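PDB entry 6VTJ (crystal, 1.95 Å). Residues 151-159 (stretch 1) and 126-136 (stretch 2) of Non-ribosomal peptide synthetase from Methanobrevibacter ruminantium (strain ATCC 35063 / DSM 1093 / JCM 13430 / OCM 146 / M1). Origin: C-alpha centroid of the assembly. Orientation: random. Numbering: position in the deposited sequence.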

# COMPACT_ATOMS: atom_id res chain seq x y z
N GLU A 151 -14.50 3.42 -23.78
CA GLU A 151 -15.80 3.62 -24.40
C GLU A 151 -16.96 3.03 -23.61
O GLU A 151 -18.10 3.47 -23.79
CB GLU A 151 -15.80 3.05 -25.82
CG GLU A 151 -15.04 3.91 -26.83
N GLY A 152 -16.72 2.06 -22.75
CA GLY A 152 -17.80 1.33 -22.12
C GLY A 152 -18.37 2.01 -20.89
O GLY A 152 -18.20 3.21 -20.66
N LYS A 153 -19.10 1.22 -20.10
CA LYS A 153 -19.68 1.66 -18.84
C LYS A 153 -18.78 1.24 -17.69
O LYS A 153 -18.06 0.25 -17.78
CB LYS A 153 -21.07 1.05 -18.64
CG LYS A 153 -22.18 1.64 -19.48
CD LYS A 153 -23.53 1.34 -18.86
CE LYS A 153 -23.76 -0.15 -18.73
NZ LYS A 153 -25.18 -0.47 -18.39
N ILE A 154 -18.86 1.98 -16.58
CA ILE A 154 -18.10 1.63 -15.38
C ILE A 154 -19.04 1.63 -14.18
O ILE A 154 -19.63 2.67 -13.84
CB ILE A 154 -16.90 2.56 -15.17
CG1 ILE A 154 -16.09 2.12 -13.95
CG2 ILE A 154 -17.33 4.01 -15.01
CD1 ILE A 154 -14.69 2.69 -13.94
N TYR A 155 -19.19 0.48 -13.55
CA TYR A 155 -19.93 0.31 -12.31
C TYR A 155 -18.98 0.49 -11.14
O TYR A 155 -17.97 -0.20 -11.07
CB TYR A 155 -20.55 -1.09 -12.24
CG TYR A 155 -21.57 -1.40 -13.32
CD1 TYR A 155 -21.18 -1.65 -14.63
CD2 TYR A 155 -22.93 -1.47 -13.00
CE1 TYR A 155 -22.13 -1.95 -15.61
CE2 TYR A 155 -23.88 -1.77 -13.97
CZ TYR A 155 -23.47 -2.01 -15.28
OH TYR A 155 -24.41 -2.31 -16.24
N CYS A 156 -19.33 1.36 -10.20
CA CYS A 156 -18.45 1.65 -9.06
C CYS A 156 -19.15 1.19 -7.80
O CYS A 156 -20.19 1.75 -7.43
CB CYS A 156 -18.12 3.13 -8.98
SG CYS A 156 -17.42 3.81 -10.49
N MET A 157 -18.59 0.20 -7.13
CA MET A 157 -19.20 -0.32 -5.91
C MET A 157 -18.64 0.40 -4.68
O MET A 157 -17.43 0.39 -4.45
CB MET A 157 -18.96 -1.83 -5.78
CG MET A 157 -19.89 -2.47 -4.76
SD MET A 157 -19.38 -4.12 -4.27
CE MET A 157 -19.64 -5.02 -5.79
N LEU A 158 -19.51 0.98 -3.89
CA LEU A 158 -19.13 1.68 -2.72
C LEU A 158 -20.22 1.78 -1.66
O LEU A 158 -21.36 1.59 -1.93
CB LEU A 158 -18.67 3.06 -3.09
CG LEU A 158 -19.63 4.02 -3.75
CD1 LEU A 158 -20.56 4.68 -2.80
CD2 LEU A 158 -19.00 5.02 -4.65
N ARG A 159 -19.82 2.07 -0.43
CA ARG A 159 -20.75 2.29 0.66
C ARG A 159 -21.26 3.73 0.64
O ARG A 159 -20.55 4.64 0.23
CB ARG A 159 -20.07 2.00 2.01
CG ARG A 159 -19.60 0.56 2.22
CD ARG A 159 -18.94 0.35 3.60
NE ARG A 159 -17.50 0.61 3.61
CZ ARG A 159 -16.56 -0.33 3.50
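Stretch 2 (126-136) LGNVLLTGATG

Stretch 2 lies beside stretch 1 as a parallel neighbour in a β-sheet. Its strand, Val129 to Thr132, runs along the strand Ile154 to Leu158 with N-to-C directions 25° apart and a signed crossing angle of -25°, the axes approaching to 4.7 Å. The register is simple: Ile154 faces Val129, Tyr155 faces Leu130 and Cys156 faces Leu131. CA–CA spacing is 4.7 Å for Ile154 and Val129, and 6.9 Å between the CA atoms of Leu158 and Gly133, so the chains start close and then splay.

The backbone ladder alternates as parallel pairing demands. Val129 N donates to Lys153 O (2.9 Å), Tyr155 N to Val129 O (2.8 Å), Leu131 N to Tyr155 O (2.8 Å) and Met157 N to Leu131 O (3.0 Å). Val129, Tyr155 and Leu131 thus use both their N and O atoms across the seam, while Ile154 and Cys156 bring only CA–H groups to it, Ile154 CA lying 3.3 Å from Val129 O and Cys156 CA 3.4 Å from Leu131 O.

Before the ladder begins, the side chain of Asn128 bends in to extend it: Lys153 N donates to Asn128 OD1 at 2.8 Å, almost perfectly straight. That oxygen fills the hollow left by Gly152, whose CA is 3.4 Å from Asn128 OD1; a CB there would clash with Asn128 OD1 and Gly127 O. Water 1 closes this end, donating to Gly127 O (2.7 Å) and accepting from Gly152 N (3.1 Å).

One face of the sheet carries Ile154, Cys156, Val129 and Leu131. Ile154 reaches diagonally, its CD1 3.9 Å from Leu131 CD2, while its CG1 sits 4.2 Å from Val129 CG1. Ala134, just past the strand's end, sets its CB 3.7 Å from Cys156 CB, two small side chains meeting where the strand gives way to the turn. On the other face Leu130 lies between two larger neighbours, with CD1 4.0 Å from Tyr155 CB and CD2 4.4 Å from Met157 CE.

Past Thr132 the chain turns, a type I turn from Gly133 to Gly136 closed by Gly136 N to Gly133 O at 3.1 Å. Gly133 takes a positive phi, which favours glycine. Water fills the widening gap: water 2 donates to Leu131 O and Met157 O (both 2.6 Å) and accepts from Ala134 N (2.8 Å), and water 3 links Gly133 N to Met157 O, 2.7 Å from each. Beyond it, Thr135 CG2 meets Leu158 CD2 at 3.9 Å.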

# COMPACT_ATOMS: atom_id res chain seq x y z
N LEU A 126 -11.30 -4.40 -22.89
CA LEU A 126 -11.69 -3.99 -21.55
C LEU A 126 -13.19 -4.11 -21.34
O LEU A 126 -13.65 -4.74 -20.38
CB LEU A 126 -11.22 -2.55 -21.29
CG LEU A 126 -11.20 -2.03 -19.86
CD1 LEU A 126 -10.23 -2.82 -19.05
CD2 LEU A 126 -10.82 -0.57 -19.86
N GLY A 127 -13.99 -3.52 -22.23
CA GLY A 127 -15.43 -3.64 -22.08
C GLY A 127 -15.95 -2.78 -20.94
O GLY A 127 -15.39 -1.74 -20.60
N ASN A 128 -17.05 -3.22 -20.34
CA ASN A 128 -17.60 -2.55 -19.17
C ASN A 128 -16.91 -3.05 -17.91
O ASN A 128 -16.67 -4.25 -17.74
CB ASN A 128 -19.10 -2.79 -19.06
CG ASN A 128 -19.84 -2.37 -20.30
OD1 ASN A 128 -19.49 -1.38 -20.96
ND2 ASN A 128 -20.88 -3.12 -20.64
N VAL A 129 -16.62 -2.13 -16.99
CA VAL A 129 -15.78 -2.42 -15.84
C VAL A 129 -16.60 -2.37 -14.57
O VAL A 129 -17.43 -1.47 -14.39
CB VAL A 129 -14.60 -1.44 -15.78
CG1 VAL A 129 -13.96 -1.43 -14.36
CG2 VAL A 129 -13.59 -1.79 -16.86
N LEU A 130 -16.39 -3.34 -13.69
CA LEU A 130 -16.78 -3.24 -12.29
C LEU A 130 -15.54 -2.79 -11.51
O LEU A 130 -14.57 -3.54 -11.39
CB LEU A 130 -17.30 -4.57 -11.76
CG LEU A 130 -17.48 -4.57 -10.24
CD1 LEU A 130 -18.55 -3.57 -9.90
CD2 LEU A 130 -17.82 -5.95 -9.71
N LEU A 131 -15.56 -1.56 -11.01
CA LEU A 131 -14.47 -1.00 -10.22
C LEU A 131 -14.83 -1.01 -8.74
O LEU A 131 -15.86 -0.44 -8.32
CB LEU A 131 -14.17 0.43 -10.68
CG LEU A 131 -13.18 1.24 -9.84
CD1 LEU A 131 -11.80 0.58 -9.82
CD2 LEU A 131 -13.09 2.67 -10.38
N THR A 132 -13.97 -1.64 -7.94
CA THR A 132 -14.05 -1.52 -6.49
C THR A 132 -13.04 -0.49 -6.03
O THR A 132 -11.99 -0.30 -6.65
CB THR A 132 -13.78 -2.85 -5.77
OG1 THR A 132 -12.38 -3.16 -5.81
CG2 THR A 132 -14.60 -3.99 -6.34
N GLY A 133 -13.35 0.16 -4.91
CA GLY A 133 -12.47 1.15 -4.34
C GLY A 133 -12.47 2.48 -5.06
O GLY A 133 -11.46 3.19 -5.03
N ALA A 134 -13.59 2.84 -5.69
CA ALA A 134 -13.61 4.05 -6.51
C ALA A 134 -13.40 5.33 -5.70
O ALA A 134 -13.13 6.37 -6.28
CB ALA A 134 -14.94 4.14 -7.27
N THR A 135 -13.53 5.27 -4.37
CA THR A 135 -13.38 6.46 -3.53
C THR A 135 -11.99 6.62 -2.96
O THR A 135 -11.72 7.64 -2.30
CB THR A 135 -14.38 6.44 -2.37
OG1 THR A 135 -14.19 5.26 -1.59
CG2 THR A 135 -15.78 6.45 -2.91
N GLY A 136 -11.11 5.64 -3.14
CA GLY A 136 -9.74 5.79 -2.68
C GLY A 136 -8.94 6.53 -3.72
O GLY A 136 -9.41 6.82 -4.82
O HOH W 1 -14.36 0.00 -22.46
O HOH W 2 -15.83 1.24 -6.38
O HOH W 3 -15.35 -0.88 -3.34